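Local coordinates for SusD superfamily protein (Bacteroides thetaiotaomicron, PDB 3MCX) that is of uncharacterised function but, as a SusD-family outer-membrane protein, probably binds glycans at the cell surface for uptake, and carries zinc ions in the crystal, at residues Tyr74-Ser79 against Ala458-Gln463; Gln178-Met183 against Ala206-Val211; Leu260-Ser265 against Thr348-Ile353. All blocks are in the same frame, centred on the assembly; numbering follows the deposited sequence.

Contact 1. Residues Tyr74-Ser79 against Ala458-Gln463; sequences YNVLAS and ALPIPQ
Two irregular segments run side by side in nearly the same direction, 17° apart from Val76-Ser79 to Leu459-Gln463. They converge along their length, the CA atoms of Val76 and Leu459 being 7.6 Å apart and those of Ala78 and Pro462 4.7 Å. Tyr74 ends helix 69-72 in a Schellman motif with positive phi, and Pro462 is the N-cap of helix 463-468. The one hydrogen bond between the segments lies at the close end: Gln463 N donates a hydrogen bond to Ala78 O at 2.9 Å, nearly straight at 164°, with the donor above the carbonyl plane. The same oxygen receives a CA-H...O contact from Pro462. Next to it the methyl of Ala78 rests against the backbone, CB 3.4 Å from Ile461 O, with Gln463 OE1 on its border. The Pro460 ring packs against the peptide between Leu77 and Ala78, its CG 3.6 Å from Ala78 N. At the wide end Val76 holds CG1 in the crowded position between its N and carbonyl carbon (chi1 64°), which sends this branch across Leu459 at about a right angle, CG1 to CD2 3.6 Å. Ile84 and Pro70 cover Val76 from the flanking helices, while Leu139 and Phe140 of helix 115-140 back Leu459. Gln463 spends its NE2 on Asp467, one turn on. With a single bond joining them, the proline-containing 458-463 segment is matched to the 74-79 loop chiefly by van der Waals fit, and that bond engages a first-turn N-H of helix 463-468, tying its start to this loop.

Contact 2. Residues Gln178-Met183 against Ala206-Val211; sequences QVVSDM and ALLSRV
Helices 172-186 and 201-214 pack antiparallel here, their local axes 10.6 Å apart at closest approach with a signed crossing angle of -164°, and the nearest CA pair is Met183 and Leu208 at 7.0 Å. Such antiparallel packing is consistent with the TPR-like helical part of SusD proteins. No hydrogen bond crosses; the interface is wholly apolar. Met183, a selenomethionine in the crystal, does most of the work. Its CG stands anti to the carbonyl carbon (chi1 -62°) and the chain is extended beyond it, so that it reaches across to the opposing helix and meets three residues in turn. Its CB sits 3.8 Å from Leu208 CG, the two side chains sliding past each other in opposite directions. Further out, SE passes Leu207 CB at 4.0 Å, crossing that side chain at about a right angle. The terminal CE meets Val211 CG2 tip to tip at 4.1 Å. Val211 in turn offers CG1, anti to its backbone N, to two valines one position apart: Val179 through CG1 at 3.9 Å and Val180 through CG2, also at 3.9 Å, both crossing obliquely. Val180 also borders the Leu208 branch CD2. Polar groups stay off the seam: Gln178 NE2 binds Asp182 OD1 at 2.8 Å along its own helix, while Ser209 OG donates to Ala206 O, on a lone pair, and that oxygen also accepts from Arg210 N. Helix 115-140 flanks the first helix, with Leu133 and Phe134 on Val179 and Arg129 in a salt bridge with Asp182. The second helix is held by Glu358, paired with Arg210, by Ile354 of strand 351-355 lying on Leu207, and by helix 218-231, whose Ala224 and Ala225 touch Ser209.

Contact 3. Residues Leu260-Ser265 against Thr348-Ile353; sequences LYITLS and TNNICI
Leu260 and Ile351 form an antiparallel hydrogen-bonded pair: Leu260 N donates to Ile351 O at 2.8 Å, and Ile351 N returns a bond to Leu260 O at 3.1 Å, almost straight at 173° and in the carbonyl plane. Beyond this pair a side chain takes over, since Asn350 OD1 accepts from Ile262 N at 2.9 Å, the donor standing above the amide plane. The other end of this amide is gripped too, ND2 bonding to Glu259, which fixes its rotation. An alanine in place of Asn350 would remove the acceptor of Ile262 N and the donor to Glu259, and would probably loosen the chain just past the strand. Asn349 ND2 donates to Asn350 O at 2.9 Å, in the carbonyl plane, on a lone pair. The pairing is the end of a two-stranded antiparallel sheet, 256-260 with 351-355, a small beta element in a largely helical SusD fold. Lys341 NZ bonds to both Ile262 O and Thr348 O, two acceptors that face each other without a bond of their own. On the Leu260-Ile351 face, Leu260 CD1 meets Ile353 CD1 at 3.9 Å, crossing obliquely. Ile262 leans CG1 on Ile351 CG1 at 4.0 Å, and Tyr32 and Ser36 of helix 21-36 cover this side. The Tyr261 ring stands 82° from the Asn350 amide plane, with ND2 at its edge. Outermost, Leu264 lays CG against the Thr348 methyl CG2 at 3.8 Å, while Thr263 OG1 accepts from Ser265 N in an ST turn.

In the fold
Contacts 2 and 3 are joined directly: Arg210, on the side of helix 201-214 away from the 178-183 seam, places NH2 3.0 Å from Ile353 O, a probable hydrogen bond from helix to sheet, although their centres are 23 Å apart. Contact 1 stands alone, its nearest atoms about 15 Å from contact 2 and about 17 Å from contact 3. Both other contacts fall, one after the other, within the residues between its segments. The Val180 side chain lies about 10 Å from a bound zinc ion and about 6 Å from the side chain of Glu177, a zinc-binding residue with no zinc bound in this chain; contacts 1 and 3 are away from the annotated zinc sites. An acetate, probably from crystallisation, sits about 4 Å from the Tyr261 side chain.

Contact 1. Residues Tyr74-Ser79 against Ala458-Gln463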
ATOM      1  N   TYR A  74       7.196 -11.204 -12.555  1.00  5.97           N
ATOM      2  CA  TYR A  74       7.681 -10.097 -13.412  1.00  5.94           C
ATOM      3  C   TYR A  74       7.522 -10.396 -14.882  1.00  6.67           C
ATOM      4  O   TYR A  74       8.352 -10.057 -15.724  1.00  6.44           O
ATOM      5  CB  TYR A  74       9.133  -9.737 -13.039  1.00  5.63           C
ATOM      6  CG  TYR A  74       9.248  -8.935 -11.749  1.00  6.05           C
ATOM      7  CD1 TYR A  74       9.148  -9.537 -10.503  1.00  5.61           C
ATOM      8  CD2 TYR A  74       9.531  -7.586 -11.797  1.00  7.70           C
ATOM      9  CE1 TYR A  74       9.248  -8.794  -9.345  1.00  6.90           C
ATOM     10  CE2 TYR A  74       9.653  -6.853 -10.659  1.00  6.28           C
ATOM     11  CZ  TYR A  74       9.524  -7.453  -9.417  1.00  6.71           C
ATOM     12  OH  TYR A  74       9.632  -6.703  -8.261  1.00  7.40           O
ATOM     13  N   ASN A  75       6.399 -11.013 -15.239  1.00  5.40           N
ATOM     14  CA  ASN A  75       6.131 -11.345 -16.629  1.00  5.81           C
ATOM     15  C   ASN A  75       4.763 -10.847 -17.149  1.00  5.42           C
ATOM     16  O   ASN A  75       4.393 -11.134 -18.284  1.00  6.47           O
ATOM     17  CB  ASN A  75       6.317 -12.841 -16.893  1.00  5.56           C
ATOM     18  CG  ASN A  75       5.386 -13.703 -16.094  1.00  5.47           C
ATOM     19  OD1 ASN A  75       4.363 -13.224 -15.621  1.00  6.94           O
ATOM     20  ND2 ASN A  75       5.753 -14.966 -15.904  1.00  6.36           N
ATOM     21  N   VAL A  76       4.072 -10.084 -16.330  1.00  5.55           N
ATOM     22  CA  VAL A  76       2.754  -9.558 -16.687  1.00  5.95           C
ATOM     23  C   VAL A  76       2.806  -8.735 -17.984  1.00  5.91           C
ATOM     24  O   VAL A  76       3.731  -7.947 -18.209  1.00  6.64           O
ATOM     25  CB  VAL A  76       2.155  -8.753 -15.508  1.00  5.81           C
ATOM     26  CG1 VAL A  76       2.993  -7.488 -15.173  1.00  7.34           C
ATOM     27  CG2 VAL A  76       0.705  -8.401 -15.782  1.00  7.22           C
ATOM     28  N   LEU A  77       1.824  -8.945 -18.856  1.00  5.57           N
ATOM     29  CA  LEU A  77       1.727  -8.326 -20.167  1.00  5.30           C
ATOM     30  C   LEU A  77       0.735  -7.167 -20.186  1.00  5.00           C
ATOM     31  O   LEU A  77      -0.177  -7.067 -19.367  1.00  5.65           O
ATOM     32  CB  LEU A  77       1.267  -9.347 -21.189  1.00  4.86           C
ATOM     33  CG  LEU A  77       2.111 -10.610 -21.321  1.00  6.40           C
ATOM     34  CD1 LEU A  77       1.474 -11.559 -22.357  1.00  7.35           C
ATOM     35  CD2 LEU A  77       3.559 -10.294 -21.675  1.00  9.81           C
ATOM     36  N   ALA A  78       0.897  -6.287 -21.173  1.00  4.77           N
ATOM     37  CA  ALA A  78      -0.010  -5.155 -21.371  1.00  4.91           C
ATOM     38  C   ALA A  78      -1.451  -5.550 -21.627  1.00  5.28           C
ATOM     39  O   ALA A  78      -2.336  -4.734 -21.384  1.00  5.35           O
ATOM     40  CB  ALA A  78       0.467  -4.319 -22.551  1.00  5.48           C
ATOM     41  N   SER A  79      -1.661  -6.792 -22.064  1.00  4.26           N
ATOM     42  CA  SER A  79      -2.982  -7.320 -22.355  1.00  5.23           C
ATOM     43  C   SER A  79      -3.701  -7.879 -21.106  1.00  5.19           C
ATOM     44  O   SER A  79      -4.852  -8.324 -21.247  1.00  7.50           O
ATOM     45  CB  SER A  79      -2.855  -8.429 -23.373  1.00  5.75           C
ATOM     46  OG  SER A  79      -2.008  -9.444 -22.864  1.00  7.30           O
ATOM     47  N   ALA A 458       8.479  -1.091 -13.842  1.00  6.75           N
ATOM     48  CA  ALA A 458       7.356  -0.323 -14.359  1.00  6.93           C
ATOM     49  C   ALA A 458       6.443  -1.289 -15.117  1.00  6.60           C
ATOM     50  O   ALA A 458       6.843  -1.855 -16.142  1.00  7.86           O
ATOM     51  CB  ALA A 458       7.839   0.813 -15.244  1.00  6.33           C
ATOM     52  N   LEU A 459       5.234  -1.437 -14.590  1.00  7.05           N
ATOM     53  CA  LEU A 459       4.243  -2.296 -15.245  1.00  6.91           C
ATOM     54  C   LEU A 459       3.937  -1.779 -16.622  1.00  6.45           C
ATOM     55  O   LEU A 459       4.007  -0.581 -16.877  1.00  6.37           O
ATOM     56  CB  LEU A 459       2.958  -2.360 -14.425  1.00  7.61           C
ATOM     57  CG  LEU A 459       3.056  -3.064 -13.073  1.00  7.63           C
ATOM     58  CD1 LEU A 459       1.715  -3.008 -12.388  1.00  7.87           C
ATOM     59  CD2 LEU A 459       3.475  -4.511 -13.246  1.00  8.63           C
ATOM     60  N   PRO A 460       3.557  -2.663 -17.546  1.00  5.48           N
ATOM     61  CA  PRO A 460       3.152  -2.170 -18.843  1.00  5.89           C
ATOM     62  C   PRO A 460       1.873  -1.341 -18.774  1.00  6.27           C
ATOM     63  O   PRO A 460       0.964  -1.690 -18.054  1.00  6.59           O
ATOM     64  CB  PRO A 460       2.929  -3.440 -19.677  1.00  6.27           C
ATOM     65  CG  PRO A 460       2.600  -4.444 -18.655  1.00  7.27           C
ATOM     66  CD  PRO A 460       3.331  -4.109 -17.401  1.00  6.72           C
ATOM     67  N   ILE A 461       1.859  -0.268 -19.537  1.00  5.50           N
ATOM     68  CA  ILE A 461       0.669   0.522 -19.758  1.00  6.08           C
ATOM     69  C   ILE A 461      -0.338  -0.418 -20.466  1.00  6.16           C
ATOM     70  O   ILE A 461       0.040  -1.176 -21.329  1.00  5.73           O
ATOM     71  CB  ILE A 461       0.990   1.716 -20.665  1.00  6.41           C
ATOM     72  CG1 ILE A 461       2.111   2.622 -20.073  1.00  6.96           C
ATOM     73  CG2 ILE A 461      -0.292   2.556 -21.019  1.00  7.58           C
ATOM     74  CD1 ILE A 461       1.854   3.169 -18.699  1.00  8.40           C
ATOM     75  N   PRO A 462      -1.627  -0.352 -20.104  1.00  5.39           N
ATOM     76  CA  PRO A 462      -2.588  -1.252 -20.742  1.00  5.78           C
ATOM     77  C   PRO A 462      -2.557  -1.130 -22.247  1.00  5.35           C
ATOM     78  O   PRO A 462      -2.512  -0.026 -22.814  1.00  5.53           O
ATOM     79  CB  PRO A 462      -3.947  -0.783 -20.181  1.00  5.79           C
ATOM     80  CG  PRO A 462      -3.648  -0.104 -18.917  1.00  8.78           C
ATOM     81  CD  PRO A 462      -2.225   0.430 -19.007  1.00  6.41           C
ATOM     82  N   GLN A 463      -2.663  -2.266 -22.939  1.00  5.44           N
ATOM     83  CA  GLN A 463      -2.679  -2.259 -24.368  1.00  5.08           C
ATOM     84  C   GLN A 463      -3.860  -1.464 -24.927  1.00  5.39           C
ATOM     85  O   GLN A 463      -3.761  -0.882 -25.992  1.00  7.13           O
ATOM     86  CB  GLN A 463      -2.723  -3.687 -24.974  1.00  6.43           C
ATOM     87  CG  GLN A 463      -2.464  -3.763 -26.429  1.00  5.39           C
ATOM     88  CD  GLN A 463      -1.082  -3.301 -26.815  1.00  3.86           C
ATOM     89  OE1 GLN A 463      -0.130  -3.554 -26.059  1.00  6.71           O
ATOM     90  NE2 GLN A 463      -0.943  -2.673 -27.981  1.00  5.07           N
TER

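Contact 2. Residues Gln178-Met183 against Ala206-Val211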
ATOM      1  N   GLN A 178       2.048  16.789  -8.482  1.00  6.21           N
ATOM      2  CA  GLN A 178       0.574  16.904  -8.378  1.00  6.47           C
ATOM      3  C   GLN A 178       0.039  16.174  -7.145  1.00  6.56           C
ATOM      4  O   GLN A 178      -0.886  16.704  -6.491  1.00  6.95           O
ATOM      5  CB  GLN A 178      -0.095  16.391  -9.656  1.00  6.83           C
ATOM      6  CG  GLN A 178      -1.586  16.632  -9.720  1.00  7.02           C
ATOM      7  CD  GLN A 178      -1.929  18.087  -9.762  1.00  8.28           C
ATOM      8  OE1 GLN A 178      -1.490  18.822 -10.654  1.00  9.55           O
ATOM      9  NE2 GLN A 178      -2.741  18.531  -8.801  1.00 11.67           N
ATOM     10  N   VAL A 179       0.639  15.015  -6.822  1.00  6.10           N
ATOM     11  CA  VAL A 179       0.250  14.289  -5.632  1.00  6.86           C
ATOM     12  C   VAL A 179       0.452  15.141  -4.385  1.00  6.88           C
ATOM     13  O   VAL A 179      -0.445  15.282  -3.543  1.00  6.61           O
ATOM     14  CB  VAL A 179       1.066  13.023  -5.483  1.00  6.72           C
ATOM     15  CG1 VAL A 179       0.818  12.368  -4.097  1.00  7.52           C
ATOM     16  CG2 VAL A 179       0.755  12.044  -6.655  1.00  7.47           C
ATOM     17  N   VAL A 180       1.662  15.689  -4.270  1.00  7.40           N
ATOM     18  CA  VAL A 180       2.028  16.536  -3.135  1.00  7.21           C
ATOM     19  C   VAL A 180       1.132  17.770  -3.051  1.00  7.33           C
ATOM     20  O   VAL A 180       0.654  18.130  -1.971  1.00  8.26           O
ATOM     21  CB  VAL A 180       3.527  16.923  -3.195  1.00  7.68           C
ATOM     22  CG1 VAL A 180       3.863  18.001  -2.145  1.00  7.06           C
ATOM     23  CG2 VAL A 180       4.417  15.641  -2.957  1.00  7.53           C
ATOM     24  N   SER A 181       0.869  18.400  -4.179  1.00  6.73           N
ATOM     25  CA  SER A 181      -0.018  19.550  -4.212  0.50  6.72           C
ATOM     26  C   SER A 181      -1.423  19.205  -3.677  1.00  6.71           C
ATOM     27  O   SER A 181      -1.995  19.926  -2.836  1.00  6.83           O
ATOM     28  CB  SER A 181      -0.123  20.057  -5.651  0.50  6.79           C
ATOM     29  OG  SER A 181      -0.961  21.191  -5.764  0.50  8.27           O
ATOM     30  N   ASP A 182      -1.999  18.135  -4.195  1.00  6.89           N
ATOM     31  CA  ASP A 182      -3.355  17.736  -3.791  1.00  7.13           C
ATOM     32  C   ASP A 182      -3.434  17.451  -2.297  1.00  7.72           C
ATOM     33  O   ASP A 182      -4.318  17.936  -1.606  1.00  7.71           O
ATOM     34  CB  ASP A 182      -3.826  16.526  -4.574  1.00  7.14           C
ATOM     35  CG  ASP A 182      -4.162  16.842  -6.028  1.00  7.70           C
ATOM     36  OD1 ASP A 182      -4.144  18.012  -6.420  1.00  9.92           O
ATOM     37  OD2 ASP A 182      -4.489  15.869  -6.760  1.00  8.74           O
HETATM   38  N   MSE A 183      -2.488  16.691  -1.785  1.00  7.48           N
HETATM   39  CA  MSE A 183      -2.556  16.317  -0.371  1.00  7.71           C
HETATM   40  C   MSE A 183      -2.282  17.520   0.509  1.00  7.69           C
HETATM   41  O   MSE A 183      -2.955  17.689   1.546  1.00  8.97           O
HETATM   42  CB  MSE A 183      -1.588  15.204  -0.060  1.00  7.20           C
HETATM   43  CG  MSE A 183      -1.825  13.904  -0.800  1.00  8.49           C
HETATM   44 SE   MSE A 183      -0.697  12.501  -0.060  0.75  7.39          SE
HETATM   45  CE  MSE A 183      -1.376  11.070  -1.148  1.00  8.36           C
ATOM     46  N   ALA A 206       0.308  11.483   7.264  1.00  8.24           N
ATOM     47  CA  ALA A 206       0.914  10.148   7.231  1.00  7.68           C
ATOM     48  C   ALA A 206       1.177   9.738   5.785  1.00  7.95           C
ATOM     49  O   ALA A 206       2.278   9.296   5.439  1.00  7.43           O
ATOM     50  CB  ALA A 206      -0.005   9.114   7.925  1.00  8.48           C
ATOM     51  N   LEU A 207       0.185   9.918   4.920  1.00  7.34           N
ATOM     52  CA  LEU A 207       0.373   9.570   3.510  1.00  7.62           C
ATOM     53  C   LEU A 207       1.442  10.451   2.856  1.00  7.31           C
ATOM     54  O   LEU A 207       2.269   9.958   2.062  1.00  7.18           O
ATOM     55  CB  LEU A 207      -0.936   9.701   2.728  1.00  7.02           C
ATOM     56  CG  LEU A 207      -1.996   8.662   3.094  1.00  8.29           C
ATOM     57  CD1 LEU A 207      -3.359   9.109   2.499  1.00  8.62           C
ATOM     58  CD2 LEU A 207      -1.549   7.224   2.657  1.00  8.89           C
ATOM     59  N   LEU A 208       1.469  11.738   3.194  1.00  6.88           N
ATOM     60  CA  LEU A 208       2.538  12.594   2.701  1.00  7.19           C
ATOM     61  C   LEU A 208       3.917  12.099   3.146  1.00  7.31           C
ATOM     62  O   LEU A 208       4.875  12.191   2.381  1.00  7.69           O
ATOM     63  CB  LEU A 208       2.314  14.053   3.115  1.00  7.01           C
ATOM     64  CG  LEU A 208       1.409  14.862   2.171  1.00  5.29           C
ATOM     65  CD1 LEU A 208       0.912  16.156   2.901  1.00  5.62           C
ATOM     66  CD2 LEU A 208       2.162  15.208   0.881  1.00  8.29           C
ATOM     67  N   SER A 209       4.037  11.552   4.355  1.00  7.57           N
ATOM     68  CA  SER A 209       5.342  10.995   4.769  1.00  7.15           C
ATOM     69  C   SER A 209       5.772   9.855   3.861  1.00  7.38           C
ATOM     70  O   SER A 209       6.963   9.744   3.527  1.00  7.79           O
ATOM     71  CB  SER A 209       5.407  10.606   6.257  1.00  6.68           C
ATOM     72  OG  SER A 209       4.720   9.401   6.543  1.00  7.25           O
ATOM     73  N   ARG A 210       4.827   9.014   3.447  1.00  6.96           N
ATOM     74  CA  ARG A 210       5.104   7.947   2.515  1.00  7.31           C
ATOM     75  C   ARG A 210       5.507   8.494   1.166  1.00  7.49           C
ATOM     76  O   ARG A 210       6.445   8.013   0.561  1.00  7.78           O
ATOM     77  CB  ARG A 210       3.862   7.058   2.402  1.00  7.48           C
ATOM     78  CG  ARG A 210       4.007   5.894   1.411  1.00  7.35           C
ATOM     79  CD  ARG A 210       2.704   5.181   1.166  1.00  7.45           C
ATOM     80  NE  ARG A 210       2.208   4.460   2.328  1.00  8.15           N
ATOM     81  CZ  ARG A 210       1.008   3.884   2.399  1.00  8.77           C
ATOM     82  NH1 ARG A 210       0.152   3.986   1.403  1.00  9.26           N
ATOM     83  NH2 ARG A 210       0.669   3.194   3.470  1.00 10.15           N
ATOM     84  N   VAL A 211       4.733   9.461   0.659  1.00  7.40           N
ATOM     85  CA  VAL A 211       5.041  10.048  -0.639  1.00  7.14           C
ATOM     86  C   VAL A 211       6.439  10.691  -0.674  1.00  7.19           C
ATOM     87  O   VAL A 211       7.267  10.401  -1.558  1.00  7.69           O
ATOM     88  CB  VAL A 211       3.921  11.048  -1.078  1.00  7.52           C
ATOM     89  CG1 VAL A 211       4.306  11.809  -2.332  1.00  7.22           C
ATOM     90  CG2 VAL A 211       2.602  10.311  -1.233  1.00  7.78           C
TER

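Contact 3. Residues Leu260-Ser265 against Thr348-Ile353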
ATOM      1  N   LEU A 260     -10.552   1.696   5.305  1.00  7.49           N
ATOM      2  CA  LEU A 260     -11.835   1.616   4.604  1.00  7.10           C
ATOM      3  C   LEU A 260     -12.701   0.557   5.255  1.00  8.30           C
ATOM      4  O   LEU A 260     -12.259  -0.549   5.526  1.00  7.51           O
ATOM      5  CB  LEU A 260     -11.629   1.322   3.120  1.00  7.63           C
ATOM      6  CG  LEU A 260     -10.824   2.384   2.382  1.00  7.30           C
ATOM      7  CD1 LEU A 260     -10.316   1.824   1.057  1.00  9.64           C
ATOM      8  CD2 LEU A 260     -11.674   3.652   2.187  1.00  9.83           C
ATOM      9  N   TYR A 261     -13.957   0.919   5.500  1.00  6.70           N
ATOM     10  CA  TYR A 261     -14.923   0.062   6.188  1.00  7.38           C
ATOM     11  C   TYR A 261     -15.526  -0.931   5.211  1.00  8.33           C
ATOM     12  O   TYR A 261     -16.034  -0.535   4.132  1.00  8.81           O
ATOM     13  CB  TYR A 261     -16.016   0.930   6.784  1.00  7.88           C
ATOM     14  CG  TYR A 261     -17.067   0.197   7.571  1.00  6.82           C
ATOM     15  CD1 TYR A 261     -16.731  -0.574   8.664  1.00  7.07           C
ATOM     16  CD2 TYR A 261     -18.426   0.276   7.222  1.00  8.18           C
ATOM     17  CE1 TYR A 261     -17.703  -1.239   9.384  1.00  6.36           C
ATOM     18  CE2 TYR A 261     -19.409  -0.376   7.952  1.00 10.12           C
ATOM     19  CZ  TYR A 261     -19.043  -1.132   9.036  1.00  7.92           C
ATOM     20  OH  TYR A 261     -20.024  -1.782   9.766  1.00  9.86           O
ATOM     21  N   ILE A 262     -15.504  -2.205   5.607  1.00  7.60           N
ATOM     22  CA  ILE A 262     -16.018  -3.323   4.838  1.00  7.95           C
ATOM     23  C   ILE A 262     -17.006  -4.109   5.670  1.00  8.66           C
ATOM     24  O   ILE A 262     -16.781  -4.394   6.856  1.00  7.84           O
ATOM     25  CB  ILE A 262     -14.867  -4.288   4.447  1.00  6.86           C
ATOM     26  CG1 ILE A 262     -13.793  -3.583   3.597  1.00  7.55           C
ATOM     27  CG2 ILE A 262     -15.390  -5.590   3.795  1.00  9.12           C
ATOM     28  CD1 ILE A 262     -14.277  -3.136   2.225  1.00  8.80           C
ATOM     29  N   THR A 263     -18.130  -4.461   5.059  1.00  9.19           N
ATOM     30  CA  THR A 263     -18.987  -5.531   5.560  1.00 10.73           C
ATOM     31  C   THR A 263     -19.455  -6.379   4.374  1.00 10.87           C
ATOM     32  O   THR A 263     -19.165  -6.062   3.215  1.00  9.87           O
ATOM     33  CB  THR A 263     -20.228  -5.017   6.313  1.00 11.41           C
ATOM     34  OG1 THR A 263     -21.130  -4.449   5.364  1.00 12.72           O
ATOM     35  CG2 THR A 263     -19.834  -3.970   7.395  1.00 13.01           C
ATOM     36  N   LEU A 264     -20.179  -7.470   4.663  1.00 11.79           N
ATOM     37  CA  LEU A 264     -20.719  -8.295   3.573  1.00 13.76           C
ATOM     38  C   LEU A 264     -21.839  -7.597   2.767  1.00 16.34           C
ATOM     39  O   LEU A 264     -22.229  -8.089   1.696  1.00 16.97           O
ATOM     40  CB  LEU A 264     -21.208  -9.644   4.111  1.00 13.11           C
ATOM     41  CG  LEU A 264     -20.110 -10.613   4.567  1.00 13.78           C
ATOM     42  CD1 LEU A 264     -20.714 -11.967   4.943  1.00 15.13           C
ATOM     43  CD2 LEU A 264     -18.988 -10.792   3.519  1.00 12.66           C
ATOM     44  N   SER A 265     -22.331  -6.451   3.258  1.00 18.35           N
ATOM     45  CA  SER A 265     -23.352  -5.666   2.547  0.50 19.41           C
ATOM     46  C   SER A 265     -22.751  -4.578   1.663  1.00 20.65           C
ATOM     47  O   SER A 265     -23.320  -4.243   0.615  1.00 22.18           O
ATOM     48  CB  SER A 265     -24.341  -5.043   3.538  0.50 19.45           C
ATOM     49  OG  SER A 265     -24.959  -6.039   4.320  0.50 19.42           O
ATOM     50  N   THR A 348     -14.769  -9.939   5.466  1.00  7.23           N
ATOM     51  CA  THR A 348     -15.256  -8.846   6.294  1.00  7.94           C
ATOM     52  C   THR A 348     -14.181  -7.915   6.855  1.00  7.08           C
ATOM     53  O   THR A 348     -14.524  -6.930   7.521  1.00  7.98           O
ATOM     54  CB  THR A 348     -16.087  -9.377   7.492  1.00  8.21           C
ATOM     55  OG1 THR A 348     -15.213 -10.082   8.406  1.00  9.25           O
ATOM     56  CG2 THR A 348     -17.247 -10.258   7.002  1.00  7.69           C
ATOM     57  N   ASN A 349     -12.910  -8.237   6.649  1.00  6.85           N
ATOM     58  CA  ASN A 349     -11.811  -7.446   7.177  1.00  6.25           C
ATOM     59  C   ASN A 349     -11.847  -6.058   6.562  1.00  7.25           C
ATOM     60  O   ASN A 349     -11.964  -5.895   5.330  1.00  6.48           O
ATOM     61  CB  ASN A 349     -10.454  -8.112   6.902  1.00  6.90           C
ATOM     62  CG  ASN A 349      -9.445  -7.909   8.020  1.00  6.97           C
ATOM     63  OD1 ASN A 349      -9.238  -8.826   8.823  1.00  7.14           O
ATOM     64  ND2 ASN A 349      -8.830  -6.706   8.101  1.00  7.35           N
ATOM     65  N   ASN A 350     -11.688  -5.047   7.402  1.00  7.05           N
ATOM     66  CA  ASN A 350     -11.456  -3.694   6.895  1.00  7.44           C
ATOM     67  C   ASN A 350     -10.118  -3.612   6.157  1.00  7.99           C
ATOM     68  O   ASN A 350      -9.270  -4.510   6.251  1.00  7.28           O
ATOM     69  CB  ASN A 350     -11.474  -2.678   8.027  1.00  7.43           C
ATOM     70  CG  ASN A 350     -12.865  -2.251   8.422  1.00  7.29           C
ATOM     71  OD1 ASN A 350     -13.885  -2.778   7.940  1.00  6.78           O
ATOM     72  ND2 ASN A 350     -12.925  -1.319   9.385  1.00  7.80           N
ATOM     73  N   ILE A 351      -9.922  -2.528   5.427  1.00  7.22           N
ATOM     74  CA  ILE A 351      -8.707  -2.285   4.666  1.00  7.85           C
ATOM     75  C   ILE A 351      -7.959  -1.098   5.280  1.00  8.31           C
ATOM     76  O   ILE A 351      -8.275   0.079   5.009  1.00  8.44           O
ATOM     77  CB  ILE A 351      -8.985  -1.977   3.176  1.00  6.71           C
ATOM     78  CG1 ILE A 351      -9.983  -2.980   2.549  1.00  8.92           C
ATOM     79  CG2 ILE A 351      -7.666  -2.018   2.442  1.00  9.10           C
ATOM     80  CD1 ILE A 351     -10.223  -2.699   1.040  1.00 10.09           C
ATOM     81  N   CYS A 352      -6.939  -1.390   6.082  1.00  8.27           N
ATOM     82  CA  CYS A 352      -6.137  -0.329   6.655  1.00  9.38           C
ATOM     83  C   CYS A 352      -5.160   0.153   5.596  1.00  9.28           C
ATOM     84  O   CYS A 352      -4.379  -0.644   5.022  1.00 11.78           O
ATOM     85  CB  CYS A 352      -5.387  -0.851   7.873  1.00  9.41           C
ATOM     86  SG  CYS A 352      -4.365   0.436   8.635  1.00 10.97           S
ATOM     87  N   ILE A 353      -5.275   1.435   5.247  1.00  8.13           N
ATOM     88  CA  ILE A 353      -4.455   2.052   4.222  1.00  8.64           C
ATOM     89  C   ILE A 353      -3.122   2.543   4.775  1.00  8.52           C
ATOM     90  O   ILE A 353      -2.094   2.375   4.132  1.00  8.92           O
ATOM     91  CB  ILE A 353      -5.233   3.207   3.537  1.00  8.35           C
ATOM     92  CG1 ILE A 353      -6.576   2.742   2.988  1.00  7.65           C
ATOM     93  CG2 ILE A 353      -4.358   3.898   2.432  1.00  8.05           C
ATOM     94  CD1 ILE A 353      -6.508   1.636   1.944  1.00  8.58           C
TER